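PDB 6S9V: sucrose 6(F)-phosphate phosphorylase from Thermoanaerobacterium thermosaccharolyticum DSM 571, which belongs to the phosphorylases built on an alpha-amylase type TIM-barrel catalytic domain. Local coordinates for residues I24-S29 with G62-A67; I69-I74 with D96-H101; N416-N419 with K423-E426; Y271-P276 with G311-P316; K85-A88 with D92-L95. All coordinates share one frame; numbering follows the deposited sequence.

Contact 1: I24-S29 with G62-A67; sequences ITYPDS and GDRGFA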
# COMPACT_ATOMS: atom_id res chain seq x y z
N ILE A 24 -9.44 -0.71 0.52
CA ILE A 24 -8.54 -0.42 -0.59
C ILE A 24 -9.18 -0.96 -1.86
O ILE A 24 -9.49 -2.15 -1.94
CB ILE A 24 -7.15 -1.06 -0.43
CG1 ILE A 24 -6.50 -0.68 0.90
CG2 ILE A 24 -6.25 -0.67 -1.59
CD1 ILE A 24 -5.38 -1.64 1.30
N THR A 25 -9.35 -0.10 -2.87
CA THR A 25 -9.97 -0.54 -4.11
C THR A 25 -9.43 0.27 -5.28
O THR A 25 -9.02 1.42 -5.13
CB THR A 25 -11.50 -0.41 -4.07
OG1 THR A 25 -12.08 -0.97 -5.26
CG2 THR A 25 -11.91 1.06 -3.97
N TYR A 26 -9.41 -0.35 -6.45
CA TYR A 26 -9.22 0.41 -7.66
C TYR A 26 -10.49 1.20 -7.95
O TYR A 26 -11.58 0.85 -7.47
CB TYR A 26 -8.88 -0.50 -8.84
CG TYR A 26 -7.46 -1.01 -8.82
CD1 TYR A 26 -6.41 -0.20 -9.24
CD2 TYR A 26 -7.16 -2.30 -8.39
CE1 TYR A 26 -5.11 -0.65 -9.23
CE2 TYR A 26 -5.86 -2.76 -8.37
CZ TYR A 26 -4.84 -1.93 -8.79
OH TYR A 26 -3.54 -2.38 -8.79
N PRO A 27 -10.37 2.31 -8.68
CA PRO A 27 -11.56 3.11 -9.00
C PRO A 27 -12.56 2.36 -9.84
O PRO A 27 -13.74 2.73 -9.85
CB PRO A 27 -10.99 4.32 -9.75
CG PRO A 27 -9.66 3.87 -10.26
CD PRO A 27 -9.14 2.89 -9.25
N ASP A 28 -12.14 1.32 -10.55
CA ASP A 28 -13.01 0.61 -11.47
C ASP A 28 -13.25 -0.85 -11.09
O ASP A 28 -14.00 -1.54 -11.80
CB ASP A 28 -12.43 0.67 -12.90
CG ASP A 28 -10.99 0.17 -12.97
OD1 ASP A 28 -10.25 0.29 -11.98
OD2 ASP A 28 -10.61 -0.36 -14.04
N SER A 29 -12.68 -1.33 -9.99
CA SER A 29 -12.72 -2.75 -9.68
C SER A 29 -13.96 -3.18 -8.90
O SER A 29 -14.17 -4.38 -8.71
CB SER A 29 -11.47 -3.17 -8.90
OG SER A 29 -11.35 -2.45 -7.68
N GLY A 62 -0.02 4.01 -18.14
CA GLY A 62 0.47 2.67 -17.90
C GLY A 62 0.47 2.34 -16.42
O GLY A 62 0.17 3.19 -15.58
N ASP A 63 0.79 1.07 -16.13
CA ASP A 63 0.99 0.62 -14.75
C ASP A 63 -0.27 0.81 -13.91
O ASP A 63 -0.21 1.16 -12.73
CB ASP A 63 2.19 1.34 -14.13
CG ASP A 63 2.84 0.55 -12.99
OD1 ASP A 63 2.61 -0.67 -12.91
OD2 ASP A 63 3.58 1.16 -12.19
N ARG A 64 -1.42 0.55 -14.54
CA ARG A 64 -2.75 0.69 -13.95
C ARG A 64 -2.83 1.85 -12.97
O ARG A 64 -3.08 1.65 -11.78
CB ARG A 64 -3.19 -0.62 -13.29
CG ARG A 64 -4.67 -0.61 -12.95
CD ARG A 64 -5.28 -1.98 -12.66
NE ARG A 64 -6.69 -1.79 -12.36
CZ ARG A 64 -7.55 -2.75 -12.06
NH1 ARG A 64 -7.16 -4.02 -12.04
NH2 ARG A 64 -8.81 -2.43 -11.79
N GLY A 65 -2.61 3.06 -13.48
CA GLY A 65 -2.81 4.27 -12.72
C GLY A 65 -1.54 4.94 -12.24
O GLY A 65 -1.56 6.14 -11.94
N PHE A 66 -0.43 4.21 -12.15
CA PHE A 66 0.77 4.76 -11.53
C PHE A 66 1.69 5.46 -12.53
O PHE A 66 2.86 5.70 -12.21
CB PHE A 66 1.51 3.68 -10.76
CG PHE A 66 0.83 3.30 -9.47
CD1 PHE A 66 1.11 3.98 -8.30
CD2 PHE A 66 -0.11 2.29 -9.45
CE1 PHE A 66 0.48 3.63 -7.12
CE2 PHE A 66 -0.75 1.94 -8.27
CZ PHE A 66 -0.46 2.62 -7.11
N ALA A 67 1.18 5.81 -13.71
CA ALA A 67 1.87 6.71 -14.65
C ALA A 67 0.94 7.90 -14.92
O ALA A 67 0.41 8.06 -16.03
CB ALA A 67 2.25 6.01 -15.95
O HOH W 1 -1.80 -0.69 -10.11
O HOH W 2 -7.53 0.99 -12.64
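Extended through all its later torsions and with CG turned away from the backbone N (chi1 -168°), Arg64 reaches straight across to Tyr26, whose CG stands beside its backbone N (chi1 -76°), so that the ring turns a face to the incoming chain. The guanidinium settles flat on that face, the planes 16° apart and the two centres 3.8 Å from one another. Stack and cation-pi contact are the same event here: Arg64 CZ lies over the ring face, and Arg64 NE comes within 3.5 Å of Tyr26 CD1. Further back along the chain, Arg64 CD makes a CH-pi contact with the same ring.

The edge of the guanidinium is used separately. Arg64 NH2 gives a hydrogen bond of 3.1 Å to Asp28 OD1, part of a salt bridge; the oxygen lies in the guanidinium plane but is approached from above the carboxylate plane. One water accepts from Arg64 NE and donates to Asp28 OD1, while a second joins Tyr26 OH to Arg64 O. Beyond the two segments, Arg64 NH2 also bonds Asn419 OD1 and Arg64 NH1 bonds the carbonyl of Arg417, tying these barrel loops to the later chain. With one face stacked and each of its three nitrogens hydrogen-bonded, the guanidinium is fixed in rotation, and the nearby carboxylate would be expected to stabilise its positive charge.

Contact 2: I69-I74 with D96-H101; sequences ITYSEI and DLMVNH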
# COMPACT_ATOMS: atom_id res chain seq x y z
N ILE A 69 -0.88 11.26 -15.87
CA ILE A 69 -0.70 12.33 -16.86
C ILE A 69 -0.96 13.69 -16.24
O ILE A 69 -0.28 14.67 -16.57
CB ILE A 69 -1.62 12.06 -18.06
CG1 ILE A 69 -1.19 10.77 -18.78
CG2 ILE A 69 -1.63 13.24 -19.04
CD1 ILE A 69 -2.17 10.31 -19.85
N THR A 70 -1.96 13.77 -15.36
CA THR A 70 -2.33 15.00 -14.70
C THR A 70 -3.13 14.62 -13.46
O THR A 70 -3.76 13.56 -13.43
CB THR A 70 -3.17 15.92 -15.60
OG1 THR A 70 -3.57 17.09 -14.87
CG2 THR A 70 -4.42 15.21 -16.10
N TYR A 71 -3.07 15.48 -12.44
CA TYR A 71 -3.91 15.34 -11.26
C TYR A 71 -5.09 16.31 -11.26
O TYR A 71 -5.89 16.29 -10.32
CB TYR A 71 -3.10 15.55 -9.98
CG TYR A 71 -1.98 14.56 -9.75
CD1 TYR A 71 -0.71 14.78 -10.27
CD2 TYR A 71 -2.19 13.43 -8.97
CE1 TYR A 71 0.32 13.90 -10.03
CE2 TYR A 71 -1.16 12.53 -8.73
CZ TYR A 71 0.09 12.77 -9.27
OH TYR A 71 1.11 11.88 -9.02
N SER A 72 -5.21 17.16 -12.27
CA SER A 72 -6.24 18.19 -12.28
C SER A 72 -7.60 17.64 -12.70
O SER A 72 -8.59 18.38 -12.65
CB SER A 72 -5.82 19.34 -13.20
OG SER A 72 -5.65 18.88 -14.53
N GLU A 73 -7.67 16.38 -13.10
CA GLU A 73 -8.95 15.74 -13.38
C GLU A 73 -8.86 14.27 -13.01
O GLU A 73 -7.77 13.68 -12.97
CB GLU A 73 -9.38 15.88 -14.84
CG GLU A 73 -8.48 15.16 -15.81
CD GLU A 73 -9.09 14.99 -17.20
OE1 GLU A 73 -10.07 15.69 -17.55
OE2 GLU A 73 -8.56 14.15 -17.95
N ILE A 74 -10.01 13.70 -12.74
CA ILE A 74 -10.15 12.25 -12.61
C ILE A 74 -10.28 11.66 -14.00
O ILE A 74 -10.88 12.27 -14.90
CB ILE A 74 -11.36 11.91 -11.72
CG1 ILE A 74 -11.14 12.45 -10.29
CG2 ILE A 74 -11.62 10.41 -11.72
CD1 ILE A 74 -9.87 11.98 -9.61
N ASP A 96 -3.18 8.53 -3.81
CA ASP A 96 -1.75 8.42 -4.08
C ASP A 96 -1.20 9.70 -4.69
O ASP A 96 -1.80 10.28 -5.60
CB ASP A 96 -1.46 7.29 -5.07
CG ASP A 96 -1.74 5.93 -4.50
OD1 ASP A 96 -2.90 5.48 -4.51
OD2 ASP A 96 -0.76 5.30 -4.05
N LEU A 97 -0.01 10.08 -4.25
CA LEU A 97 0.82 11.07 -4.91
C LEU A 97 2.07 10.35 -5.42
O LEU A 97 2.81 9.76 -4.62
CB LEU A 97 1.19 12.21 -3.96
CG LEU A 97 2.13 13.28 -4.53
CD1 LEU A 97 1.50 13.92 -5.77
CD2 LEU A 97 2.43 14.33 -3.47
N MET A 98 2.28 10.37 -6.73
CA MET A 98 3.44 9.70 -7.32
C MET A 98 4.62 10.67 -7.25
O MET A 98 5.00 11.33 -8.22
CB MET A 98 3.14 9.24 -8.74
CG MET A 98 2.51 7.83 -8.80
SD MET A 98 1.01 7.54 -7.81
CE MET A 98 -0.21 8.50 -8.72
N VAL A 99 5.21 10.76 -6.06
CA VAL A 99 6.29 11.72 -5.86
C VAL A 99 7.51 11.38 -6.71
O VAL A 99 8.36 12.25 -6.92
CB VAL A 99 6.72 11.82 -4.38
CG1 VAL A 99 5.63 12.47 -3.54
CG2 VAL A 99 7.08 10.45 -3.82
N ASN A 100 7.63 10.14 -7.19
CA ASN A 100 8.84 9.73 -7.89
C ASN A 100 8.78 9.94 -9.40
O ASN A 100 9.83 10.12 -10.02
CB ASN A 100 9.16 8.25 -7.61
CG ASN A 100 10.49 7.81 -8.21
OD1 ASN A 100 11.56 8.26 -7.79
ND2 ASN A 100 10.43 6.92 -9.19
N HIS A 101 7.60 9.93 -10.00
CA HIS A 101 7.54 9.91 -11.46
C HIS A 101 6.19 10.40 -11.97
O HIS A 101 5.19 10.41 -11.24
CB HIS A 101 7.83 8.50 -12.01
CG HIS A 101 7.03 7.42 -11.35
ND1 HIS A 101 7.58 6.57 -10.41
CD2 HIS A 101 5.74 7.05 -11.49
CE1 HIS A 101 6.65 5.72 -10.00
NE2 HIS A 101 5.52 5.99 -10.64
O HOH W 3 3.49 12.42 -10.23
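Tyr71 points its hydroxyl end at the backbone of Met98, crossing the Leu97 side chain at about a right angle and that of Met98 obliquely. The phenol oxygen is the focus. Met98 N donates to Tyr71 OH over 3.0 Å, with an N-H...O angle of 153°, and a water lying in the ring plane sits 2.7 Å from the same Tyr71 OH. This water donates in turn to Met98 O, so both backbone polar groups of Met98 are linked to one hydroxyl. Met98 is the centre of an inverse gamma turn, formed where strand 92-97 of the eight-stranded parallel barrel gives way to the loop that follows; Tyr71, from the long loop after strand 51-54, thus meets the neighbouring strand at its C-terminal end. Apolar groups flank the ring end. Leu97 CD1 lies 3.9 Å from Tyr71 CZ, and Met98, bent at chi2 and chi3 (54° and 71°), folds its methyl back to place CE 4.1 Å from Tyr71 CE2. At the ring edge, Tyr71 CE2 stands 3.9 Å from Asp96 O, a buried carbonyl with no polar partner in the model. The Asp96 carboxylate turns elsewhere, to His53 and Arg209, while Val196 of helix 187-202 touches the Tyr71 side chain.

Contact 3: N416-N419 with K423-E426; sequences NRHN and KEIE. With SO4 (sulfate ion), chain H; SO4 (sulfate ion), chain I.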
# COMPACT_ATOMS: atom_id res chain seq x y z
N ASN A 416 -4.26 -10.81 -8.36
CA ASN A 416 -4.88 -10.22 -7.18
C ASN A 416 -5.55 -8.88 -7.52
O ASN A 416 -5.71 -8.03 -6.64
CB ASN A 416 -3.83 -10.06 -6.08
CG ASN A 416 -4.40 -9.61 -4.75
OD1 ASN A 416 -5.42 -10.12 -4.29
ND2 ASN A 416 -3.73 -8.65 -4.12
N ARG A 417 -5.94 -8.68 -8.78
CA ARG A 417 -6.54 -7.42 -9.22
C ARG A 417 -7.78 -7.62 -10.08
O ARG A 417 -8.08 -6.80 -10.96
CB ARG A 417 -5.50 -6.57 -9.96
CG ARG A 417 -4.26 -6.25 -9.13
CD ARG A 417 -3.22 -5.51 -9.93
NE ARG A 417 -2.11 -5.07 -9.09
CZ ARG A 417 -1.01 -4.49 -9.54
NH1 ARG A 417 -0.84 -4.29 -10.85
NH2 ARG A 417 -0.07 -4.12 -8.70
N HIS A 418 -8.54 -8.69 -9.82
CA HIS A 418 -9.78 -8.95 -10.53
C HIS A 418 -10.71 -7.74 -10.50
O HIS A 418 -10.80 -7.05 -9.48
CB HIS A 418 -10.48 -10.16 -9.89
CG HIS A 418 -11.79 -10.52 -10.52
ND1 HIS A 418 -11.90 -11.02 -11.80
CD2 HIS A 418 -13.06 -10.45 -10.04
CE1 HIS A 418 -13.17 -11.24 -12.09
NE2 HIS A 418 -13.89 -10.91 -11.03
N ASN A 419 -11.39 -7.48 -11.61
CA ASN A 419 -12.43 -6.46 -11.67
C ASN A 419 -13.79 -7.11 -11.50
O ASN A 419 -14.17 -7.99 -12.29
CB ASN A 419 -12.36 -5.69 -13.00
CG ASN A 419 -11.19 -4.72 -13.05
OD1 ASN A 419 -10.72 -4.23 -12.02
ND2 ASN A 419 -10.71 -4.44 -14.26
N LYS A 423 -23.15 -7.50 -10.59
CA LYS A 423 -23.81 -8.77 -10.33
C LYS A 423 -22.90 -9.71 -9.57
O LYS A 423 -23.36 -10.45 -8.69
CB LYS A 423 -24.29 -9.40 -11.64
CG LYS A 423 -25.20 -8.48 -12.45
CD LYS A 423 -26.58 -8.32 -11.83
CE LYS A 423 -27.44 -9.56 -11.91
NZ LYS A 423 -28.69 -9.34 -11.14
N GLU A 424 -21.60 -9.69 -9.87
CA GLU A 424 -20.66 -10.55 -9.16
C GLU A 424 -20.50 -10.10 -7.71
O GLU A 424 -20.35 -10.93 -6.81
CB GLU A 424 -19.30 -10.56 -9.86
CG GLU A 424 -18.29 -11.52 -9.24
CD GLU A 424 -16.99 -11.64 -10.02
OE1 GLU A 424 -16.78 -10.88 -10.99
OE2 GLU A 424 -16.18 -12.52 -9.67
N ILE A 425 -20.51 -8.79 -7.47
CA ILE A 425 -20.50 -8.29 -6.10
C ILE A 425 -21.75 -8.76 -5.36
O ILE A 425 -21.68 -9.25 -4.23
CB ILE A 425 -20.38 -6.76 -6.08
CG1 ILE A 425 -19.04 -6.32 -6.68
CG2 ILE A 425 -20.52 -6.25 -4.66
CD1 ILE A 425 -18.96 -4.83 -6.95
N GLU A 426 -22.91 -8.61 -6.00
CA GLU A 426 -24.16 -9.05 -5.39
C GLU A 426 -24.07 -10.51 -4.97
O GLU A 426 -24.51 -10.87 -3.87
CB GLU A 426 -25.30 -8.83 -6.39
CG GLU A 426 -26.68 -9.29 -5.92
CD GLU A 426 -27.70 -9.31 -7.05
OE1 GLU A 426 -27.39 -8.79 -8.15
OE2 GLU A 426 -28.81 -9.84 -6.85
S SO4 H . -10.47 -9.34 -15.06
O1 SO4 H . -9.36 -8.86 -15.89
O2 SO4 H . -10.27 -10.75 -14.75
O3 SO4 H . -11.72 -9.17 -15.79
O4 SO4 H . -10.52 -8.57 -13.83
S SO4 I . 2.53 -3.35 -11.55
O1 SO4 I . 3.78 -2.72 -11.96
O2 SO4 I . 2.48 -3.41 -10.09
O3 SO4 I . 2.46 -4.69 -12.11
O4 SO4 I . 1.39 -2.57 -12.04
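His418 meets Glu424 across a short connection, and the residues beside it in 416-419 hold two sulfate ions, probably from the crystallisation liquor. Asn416 opens the segment, its carbonyl accepting a hydrogen bond from the hydroxyl of Tyr392. Arg417 follows with a side chain extended from CG to NE, carrying its guanidinium edge to the sulfate of chain I. The grip is two-pronged: Arg417 NH2 donates to sulfate O2 over 3.0 Å and Arg417 NH1 to sulfate O4 over 3.1 Å, with the sulfur near the guanidinium plane. Arg417 NE is taken by the carbonyl of His309.

His418 has CG anti to its backbone N, which directs the imidazole towards the helix. Its NE2 donates to Glu424 OE1 at 2.9 Å and an almost straight 171°. The acceptor lies in the ring plane, whereas the ring nitrogen meets Glu424 OE1 on the syn side, 26° out of the carboxylate plane; the two planes themselves stand 69° apart. Glu424 spans the distance by an extended chain. On the other ring nitrogen, His418 ND1 bonds Asp402 OD2 and makes a weak bond of 3.4 Å to O2 of the chain H sulfate. Asn419 N donates a hydrogen bond of 2.6 Å to O4 of that sulfate, while the side-chain oxygen of Asn419 accepts from Arg64. Two carboxylates around one imidazole would tend to favour its protonated form. Joining a surface loop to helix 422-428, the pair is a His-carboxylate hydrogen bond, set beside what may be an anion-binding spot.

Contact 4: Y271-P276 with G311-P316; sequences YDFILP and GIPVKP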
# COMPACT_ATOMS: atom_id res chain seq x y z
N TYR A 271 3.31 1.85 6.48
CA TYR A 271 2.56 0.62 6.32
C TYR A 271 3.21 -0.51 7.10
O TYR A 271 4.44 -0.63 7.13
CB TYR A 271 2.48 0.21 4.85
CG TYR A 271 1.51 0.99 4.01
CD1 TYR A 271 0.15 0.75 4.10
CD2 TYR A 271 1.97 1.94 3.11
CE1 TYR A 271 -0.75 1.45 3.31
CE2 TYR A 271 1.08 2.65 2.32
CZ TYR A 271 -0.27 2.40 2.43
OH TYR A 271 -1.16 3.10 1.65
N ASP A 272 2.39 -1.37 7.68
CA ASP A 272 2.90 -2.57 8.34
C ASP A 272 3.11 -3.63 7.26
O ASP A 272 2.20 -4.37 6.91
CB ASP A 272 1.93 -3.04 9.42
CG ASP A 272 2.54 -4.12 10.30
OD1 ASP A 272 3.45 -4.83 9.82
OD2 ASP A 272 2.13 -4.24 11.47
N PHE A 273 4.33 -3.69 6.72
CA PHE A 273 4.67 -4.66 5.69
C PHE A 273 5.24 -5.96 6.25
O PHE A 273 5.63 -6.84 5.47
CB PHE A 273 5.64 -4.04 4.69
CG PHE A 273 4.99 -3.05 3.72
CD1 PHE A 273 3.76 -3.31 3.13
CD2 PHE A 273 5.63 -1.85 3.43
CE1 PHE A 273 3.18 -2.41 2.25
CE2 PHE A 273 5.05 -0.94 2.55
CZ PHE A 273 3.83 -1.21 1.96
N ILE A 274 5.30 -6.10 7.57
CA ILE A 274 5.78 -7.32 8.21
C ILE A 274 4.62 -8.22 8.60
O ILE A 274 4.73 -9.46 8.54
CB ILE A 274 6.65 -6.97 9.43
CG1 ILE A 274 7.96 -6.32 8.98
CG2 ILE A 274 6.95 -8.20 10.27
CD1 ILE A 274 8.67 -5.56 10.07
N LEU A 275 3.49 -7.62 9.00
CA LEU A 275 2.35 -8.42 9.44
C LEU A 275 1.80 -9.36 8.38
O LEU A 275 1.36 -10.47 8.75
CB LEU A 275 1.24 -7.48 9.93
CG LEU A 275 0.08 -8.13 10.69
CD1 LEU A 275 0.50 -8.65 12.05
CD2 LEU A 275 -1.07 -7.13 10.81
N PRO A 276 1.71 -8.99 7.10
CA PRO A 276 1.08 -9.93 6.13
C PRO A 276 1.75 -11.29 6.10
O PRO A 276 1.07 -12.32 6.21
CB PRO A 276 1.20 -9.17 4.79
CG PRO A 276 1.26 -7.71 5.20
CD PRO A 276 2.05 -7.70 6.48
N GLY A 311 1.92 -7.47 -3.99
CA GLY A 311 2.03 -8.79 -3.40
C GLY A 311 2.40 -8.76 -1.92
O GLY A 311 2.69 -7.71 -1.33
N ILE A 312 2.41 -9.95 -1.32
CA ILE A 312 2.76 -10.12 0.09
C ILE A 312 4.26 -9.94 0.25
O ILE A 312 5.03 -10.70 -0.35
CB ILE A 312 2.29 -11.50 0.60
CG1 ILE A 312 0.77 -11.64 0.43
CG2 ILE A 312 2.70 -11.68 2.05
CD1 ILE A 312 0.29 -13.09 0.44
N PRO A 313 4.73 -8.97 1.04
CA PRO A 313 6.18 -8.71 1.07
C PRO A 313 6.98 -9.83 1.71
O PRO A 313 6.58 -10.43 2.71
CB PRO A 313 6.29 -7.42 1.91
CG PRO A 313 4.96 -6.76 1.77
CD PRO A 313 3.97 -7.90 1.70
N VAL A 314 8.16 -10.08 1.14
CA VAL A 314 9.13 -11.01 1.71
C VAL A 314 10.46 -10.29 1.90
O VAL A 314 10.80 -9.89 3.01
CB VAL A 314 9.28 -12.27 0.83
CG1 VAL A 314 10.27 -13.23 1.44
CG2 VAL A 314 7.93 -12.94 0.65
N LYS A 315 11.23 -10.12 0.80
CA LYS A 315 12.47 -9.35 0.88
C LYS A 315 12.31 -7.98 0.22
O LYS A 315 11.74 -7.90 -0.87
CB LYS A 315 13.64 -10.06 0.19
CG LYS A 315 14.06 -11.37 0.79
CD LYS A 315 15.20 -11.99 -0.03
CE LYS A 315 16.47 -11.14 0.00
NZ LYS A 315 17.00 -11.00 1.39
N PRO A 316 12.85 -6.91 0.80
CA PRO A 316 13.68 -6.81 2.01
C PRO A 316 12.90 -6.68 3.31
O PRO A 316 13.53 -6.60 4.38
CB PRO A 316 14.50 -5.54 1.75
CG PRO A 316 13.52 -4.66 1.02
CD PRO A 316 12.73 -5.60 0.12
O HOH W 4 4.77 -9.32 4.76
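The Phe273 ring has Tyr271 CB over one face, 3.5 Å above the plane and displaced towards the rim, and it also stacks with the ring of His254. Pro313 approaches the phenyl obliquely, its CG 3.9 Å from Phe273 CD1, and the two side chains cross at about a right angle. The CG of Phe273 stands beside its backbone N (chi1 -75°), which sets the ring with CD1 next to the proline; Phe273 CB is likewise near Pro313 CG.

Pro313 also lies against the backbone, with CB 3.7 Å from Phe273 O. That carbonyl is not left to the apolar contact alone, since a water donates to Phe273 O over 2.7 Å and to Pro313 O over 3.0 Å, bridging the segments where no direct hydrogen bond joins them. A second apolar patch forms three residues on, in the first turn of the helix: Pro276 CB meets Ile312 CG2 at 4.0 Å and also touches Pro313 CD more loosely. The two prolines and the isoleucine branch pack side by side in a buried seam.

Asp272 organises the turn behind this seam. Its OD1 accepts from both Ile274 N and Leu275 N, the first nearly in line with the C-O bond and the second from above the carboxylate plane. OD2 of the same residue forms a salt bridge with Arg298. The seam thus joins a capped helix start, at the C-terminal end of barrel strand 269-271, to strand 312-313, an outermost strand of the small antiparallel sheet that follows barrel strand 302-304.

Contact 5: K85-A88 with D92-L95; sequences KKMA and DILL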
# COMPACT_ATOMS: atom_id res chain seq x y z
N LYS A 85 -15.24 14.03 -4.04
CA LYS A 85 -15.74 14.95 -3.03
C LYS A 85 -16.97 14.38 -2.34
O LYS A 85 -17.10 14.47 -1.11
CB LYS A 85 -16.05 16.30 -3.66
CG LYS A 85 -16.48 17.39 -2.68
CD LYS A 85 -16.83 18.66 -3.44
CE LYS A 85 -17.11 19.82 -2.51
NZ LYS A 85 -17.41 21.06 -3.28
N LYS A 86 -17.88 13.79 -3.11
CA LYS A 86 -19.09 13.21 -2.52
C LYS A 86 -18.74 12.04 -1.62
O LYS A 86 -19.29 11.92 -0.52
CB LYS A 86 -20.05 12.78 -3.63
CG LYS A 86 -21.29 12.06 -3.15
CD LYS A 86 -22.29 11.87 -4.28
CE LYS A 86 -23.42 10.92 -3.88
NZ LYS A 86 -24.48 10.85 -4.91
N MET A 87 -17.81 11.19 -2.05
CA MET A 87 -17.37 10.08 -1.21
C MET A 87 -16.72 10.59 0.07
O MET A 87 -16.89 10.01 1.14
CB MET A 87 -16.42 9.18 -1.99
CG MET A 87 -16.14 7.82 -1.34
SD MET A 87 -14.98 6.76 -2.27
CE MET A 87 -15.86 6.72 -3.82
N ALA A 88 -15.95 11.68 -0.04
CA ALA A 88 -15.29 12.25 1.14
C ALA A 88 -16.29 12.78 2.16
O ALA A 88 -15.93 12.97 3.32
CB ALA A 88 -14.34 13.37 0.71
N ASP A 92 -13.29 8.84 4.97
CA ASP A 92 -11.96 9.42 4.82
C ASP A 92 -11.35 8.92 3.51
O ASP A 92 -11.27 7.71 3.29
CB ASP A 92 -11.03 9.04 5.97
CG ASP A 92 -11.42 9.66 7.29
OD1 ASP A 92 -12.13 10.68 7.30
OD2 ASP A 92 -10.96 9.13 8.33
N ILE A 93 -10.93 9.84 2.64
CA ILE A 93 -10.37 9.46 1.35
C ILE A 93 -8.84 9.50 1.42
O ILE A 93 -8.25 10.47 1.88
CB ILE A 93 -10.88 10.39 0.23
CG1 ILE A 93 -12.40 10.37 0.17
CG2 ILE A 93 -10.30 9.97 -1.10
CD1 ILE A 93 -13.01 9.00 -0.01
N LEU A 94 -8.22 8.41 0.97
CA LEU A 94 -6.78 8.31 0.83
C LEU A 94 -6.46 8.18 -0.65
O LEU A 94 -6.98 7.28 -1.32
CB LEU A 94 -6.28 7.09 1.61
CG LEU A 94 -4.83 6.97 2.02
CD1 LEU A 94 -4.71 5.88 3.10
CD2 LEU A 94 -3.98 6.65 0.82
N LEU A 95 -5.62 9.08 -1.17
CA LEU A 95 -5.18 9.03 -2.56
C LEU A 95 -3.66 8.97 -2.65
O LEU A 95 -2.95 9.35 -1.71
CB LEU A 95 -5.67 10.25 -3.34
CG LEU A 95 -7.17 10.41 -3.58
CD1 LEU A 95 -7.40 11.67 -4.43
CD2 LEU A 95 -7.76 9.18 -4.25
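Ile93 packs against Met87 and Ala88 within a beta-alpha-beta unit of the TIM barrel, in which helix 81-88 runs back over the outside between parallel strands 51-54 and 92-97. Only three residues separate the helical segment from the strand segment, so this contact closes the tight turn by which the chain re-enters the barrel wall.

Apolar contact is what joins the two segments; no hydrogen bond crosses between them. Ile93 divides the work between two atoms of one branch. Its CG1, standing beside the backbone N (chi1 -57°), lies against Ala88, 3.6 Å from Ala88 CB and equally near Ala88 CA, where the small residue lets strand and helix backbones come close, with the CA atoms of Ala88 and Ile93 5.7 Å apart. Its CD1 reaches instead to Met87, whose side chain crosses that of Ile93 at about a right angle.

Backbone hydrogen bonding belongs to the barrel: Leu94 pairs with Val52 and Ile54 on one neighbour, and Ile93 with Lys206 beside the next strand. Met87 also touches Leu37 and Leu41 of helix 34-44. The sulfur shares in the contact, for Met87 SD stands 3.7 Å from Ile93 CD1, hardly farther than Met87 CG at 3.6 Å.

Contacts 2 and 5 share strand 92-97, with centres about 16 Å apart: contact 5 packs the strand's beginning against a helix, and contact 2 ties its far end to a loop. Contact 1 touches contact 2 through Phe66, whose CD1 lies 3.6 Å from Met98 SD. It also meets contact 3, where Arg64 NH2 is 2.6 Å from Asn419 OD1, near the chain H sulfate. Contact 4 touches none of the others, its nearest atoms about 5 Å from contact 5 and about 6 Å from contacts 1, 2 and 3, although the Phe273 side chain lies about 5 Å from another bound sulfate.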